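Long-range contact in putative transporter (Clostridium difficile 630, PDB 3LV9), which is a putative membrane transporter of the UPF0053 family, represented here by its paired CBS domains, and may bind flavin adenine dinucleotide: residues V30-M35 and G128-V133. Residues are numbered along the deposited sequence; the frame is centred on the assembly and turned at random.
Sequences VPRTDM and GGTSGV
V30 and V133 form an antiparallel hydrogen-bonded pair that adds the short strand 30-31 to the edge of the sheet of the second CBS repeat, an exchange within the chain, as in CBS pairs: a short strand early in the chain completes the sheet of 98-101, 120-124 and 130-135. V30 N gives a bond of 2.7 Å to V133 O, V133 N returns one of 2.9 Å to V30 O, and R32 N continues the pairing to S131 O at 3.0 Å. Next to them S131 and G132 face V123 in a classic beta bulge. Packing is tight here: G132, with no side chain, lets its CA come within 3.2 Å of V30 O. Buried beside this backbone, the side chain of selenomethionine M35, extended beyond CG, crosses those of T130 and V133 at about a right angle, its SE 4.0 Å from both T130 CG2 and V133 CB; I69 of strand 69-74 touches both M35 and T130. The looser side holds exposed P31 and the partly exposed R32 side chain, CG anti to the backbone N (chi1 -174°). R32 NH1, whose place is less certain, makes a salt bridge to D67 and a weak bond of 3.3 Å to T130 O, which lies in the guanidinium plane at its edge.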
ATOM      1  N   VAL A  30      -7.170  -7.412 -11.515  1.00 27.73           N
ATOM      2  CA  VAL A  30      -8.196  -7.898 -10.633  1.00 27.29           C
ATOM      3  C   VAL A  30      -9.408  -7.807 -11.527  1.00 27.10           C
ATOM      4  O   VAL A  30      -9.659  -6.746 -12.089  1.00 27.45           O
ATOM      5  CB  VAL A  30      -8.309  -7.012  -9.389  1.00 27.76           C
ATOM      6  CG1 VAL A  30      -9.507  -7.406  -8.552  1.00 27.28           C
ATOM      7  CG2 VAL A  30      -6.966  -7.102  -8.545  1.00 27.19           C
ATOM      8  N   PRO A  31     -10.090  -8.934 -11.762  1.00 26.19           N
ATOM      9  CA  PRO A  31     -11.300  -8.884 -12.608  1.00 26.85           C
ATOM     10  C   PRO A  31     -12.498  -8.128 -11.982  1.00 26.67           C
ATOM     11  O   PRO A  31     -12.655  -8.125 -10.738  1.00 26.65           O
ATOM     12  CB  PRO A  31     -11.669 -10.365 -12.844  1.00 26.55           C
ATOM     13  CG  PRO A  31     -10.963 -11.124 -11.750  1.00 27.55           C
ATOM     14  CD  PRO A  31      -9.710 -10.297 -11.385  1.00 25.90           C
ATOM     15  N   ARG A  32     -13.316  -7.519 -12.856  1.00 25.77           N
ATOM     16  CA  ARG A  32     -14.509  -6.770 -12.487  1.00 26.01           C
ATOM     17  C   ARG A  32     -15.201  -7.390 -11.290  1.00 26.54           C
ATOM     18  O   ARG A  32     -15.484  -6.680 -10.319  1.00 26.50           O
ATOM     19  CB  ARG A  32     -15.487  -6.667 -13.672  1.00 27.03           C
ATOM     20  CG  ARG A  32     -16.717  -5.753 -13.403  1.00 27.54           C
ATOM     21  CD  ARG A  32     -17.892  -6.004 -14.364  1.00 29.63           C
ATOM     22  NE  ARG A  32     -19.148  -5.301 -13.962  1.00 30.38           N
ATOM     23  CZ  ARG A  32     -19.449  -4.074 -14.352  1.00 29.81           C
ATOM     24  NH1 ARG A  32     -18.602  -3.444 -15.147  1.00 33.03           N
ATOM     25  NH2 ARG A  32     -20.579  -3.487 -13.988  1.00 29.21           N
ATOM     26  N   THR A  33     -15.407  -8.710 -11.300  1.00 26.86           N
ATOM     27  CA  THR A  33     -16.233  -9.312 -10.239  1.00 27.93           C
ATOM     28  C   THR A  33     -15.580  -9.256  -8.871  1.00 28.75           C
ATOM     29  O   THR A  33     -16.298  -9.133  -7.855  1.00 28.05           O
ATOM     30  CB  THR A  33     -16.767 -10.777 -10.585  1.00 28.35           C
ATOM     31  OG1 THR A  33     -17.784 -11.125  -9.647  1.00 30.83           O
ATOM     32  CG2 THR A  33     -15.718 -11.828 -10.527  1.00 26.55           C
ATOM     33  N   ASP A  34     -14.234  -9.284  -8.842  1.00 29.34           N
ATOM     34  CA  ASP A  34     -13.474  -9.295  -7.567  1.00 30.27           C
ATOM     35  C   ASP A  34     -12.997  -7.914  -7.152  1.00 30.79           C
ATOM     36  O   ASP A  34     -12.529  -7.695  -6.037  1.00 30.67           O
ATOM     37  CB  ASP A  34     -12.288 -10.219  -7.684  1.00 30.56           C
ATOM     38  CG  ASP A  34     -12.710 -11.683  -7.864  1.00 33.90           C
ATOM     39  OD1 ASP A  34     -13.674 -12.092  -7.193  1.00 39.95           O
ATOM     40  OD2 ASP A  34     -12.101 -12.426  -8.669  1.00 38.19           O
HETATM   41  N   MSE A  35     -13.141  -6.964  -8.050  1.00 31.47           N
HETATM   42  CA  MSE A  35     -12.743  -5.597  -7.788  1.00 32.46           C
HETATM   43  C   MSE A  35     -13.673  -4.977  -6.743  1.00 31.72           C
HETATM   44  O   MSE A  35     -14.894  -5.131  -6.810  1.00 31.74           O
HETATM   45  CB  MSE A  35     -12.771  -4.832  -9.112  1.00 33.25           C
HETATM   46  CG  MSE A  35     -13.101  -3.391  -9.027  1.00 38.99           C
HETATM   47 SE   MSE A  35     -13.066  -2.591 -10.809  0.80 49.51          SE
HETATM   48  CE  MSE A  35     -14.053  -0.966 -10.439  1.00 49.77           C
ATOM     49  N   GLY A 128     -16.430  -0.910 -24.074  1.00 34.86           N
ATOM     50  CA  GLY A 128     -16.396   0.307 -23.265  1.00 34.10           C
ATOM     51  C   GLY A 128     -16.939   0.085 -21.855  1.00 32.97           C
ATOM     52  O   GLY A 128     -17.539   0.970 -21.249  1.00 33.62           O
ATOM     53  N   GLY A 129     -16.755  -1.113 -21.332  1.00 31.49           N
ATOM     54  CA  GLY A 129     -17.184  -1.423 -19.975  1.00 29.99           C
ATOM     55  C   GLY A 129     -15.959  -1.678 -19.144  1.00 28.15           C
ATOM     56  O   GLY A 129     -14.880  -1.881 -19.670  1.00 26.38           O
ATOM     57  N   THR A 130     -16.134  -1.700 -17.835  1.00 27.78           N
ATOM     58  CA  THR A 130     -15.030  -1.967 -16.942  1.00 27.39           C
ATOM     59  C   THR A 130     -14.775  -3.465 -16.938  1.00 28.93           C
ATOM     60  O   THR A 130     -15.666  -4.225 -16.542  1.00 29.54           O
ATOM     61  CB  THR A 130     -15.353  -1.540 -15.518  1.00 27.09           C
ATOM     62  OG1 THR A 130     -15.318  -0.107 -15.452  1.00 25.55           O
ATOM     63  CG2 THR A 130     -14.335  -2.153 -14.529  1.00 23.56           C
ATOM     64  N   SER A 131     -13.588  -3.900 -17.365  1.00 28.99           N
ATOM     65  CA  SER A 131     -13.291  -5.324 -17.259  1.00 29.99           C
ATOM     66  C   SER A 131     -12.433  -5.615 -16.050  1.00 29.29           C
ATOM     67  O   SER A 131     -12.370  -6.761 -15.603  1.00 29.91           O
ATOM     68  CB  SER A 131     -12.665  -5.867 -18.534  1.00 30.38           C
ATOM     69  OG  SER A 131     -11.291  -5.711 -18.497  1.00 32.38           O
ATOM     70  N   GLY A 132     -11.801  -4.590 -15.476  1.00 28.41           N
ATOM     71  CA  GLY A 132     -11.121  -4.819 -14.207  1.00 27.08           C
ATOM     72  C   GLY A 132     -10.250  -3.659 -13.789  1.00 25.98           C
ATOM     73  O   GLY A 132     -10.433  -2.561 -14.234  1.00 25.08           O
ATOM     74  N   VAL A 133      -9.333  -3.930 -12.882  1.00 24.94           N
ATOM     75  CA  VAL A 133      -8.485  -2.890 -12.328  1.00 24.95           C
ATOM     76  C   VAL A 133      -7.097  -3.480 -12.112  1.00 24.85           C
ATOM     77  O   VAL A 133      -6.955  -4.694 -11.872  1.00 25.23           O
ATOM     78  CB  VAL A 133      -9.063  -2.320 -11.001  1.00 24.84           C
ATOM     79  CG1 VAL A 133      -9.030  -3.376  -9.897  1.00 24.57           C
ATOM     80  CG2 VAL A 133      -8.296  -1.047 -10.556  1.00 22.72           C
TER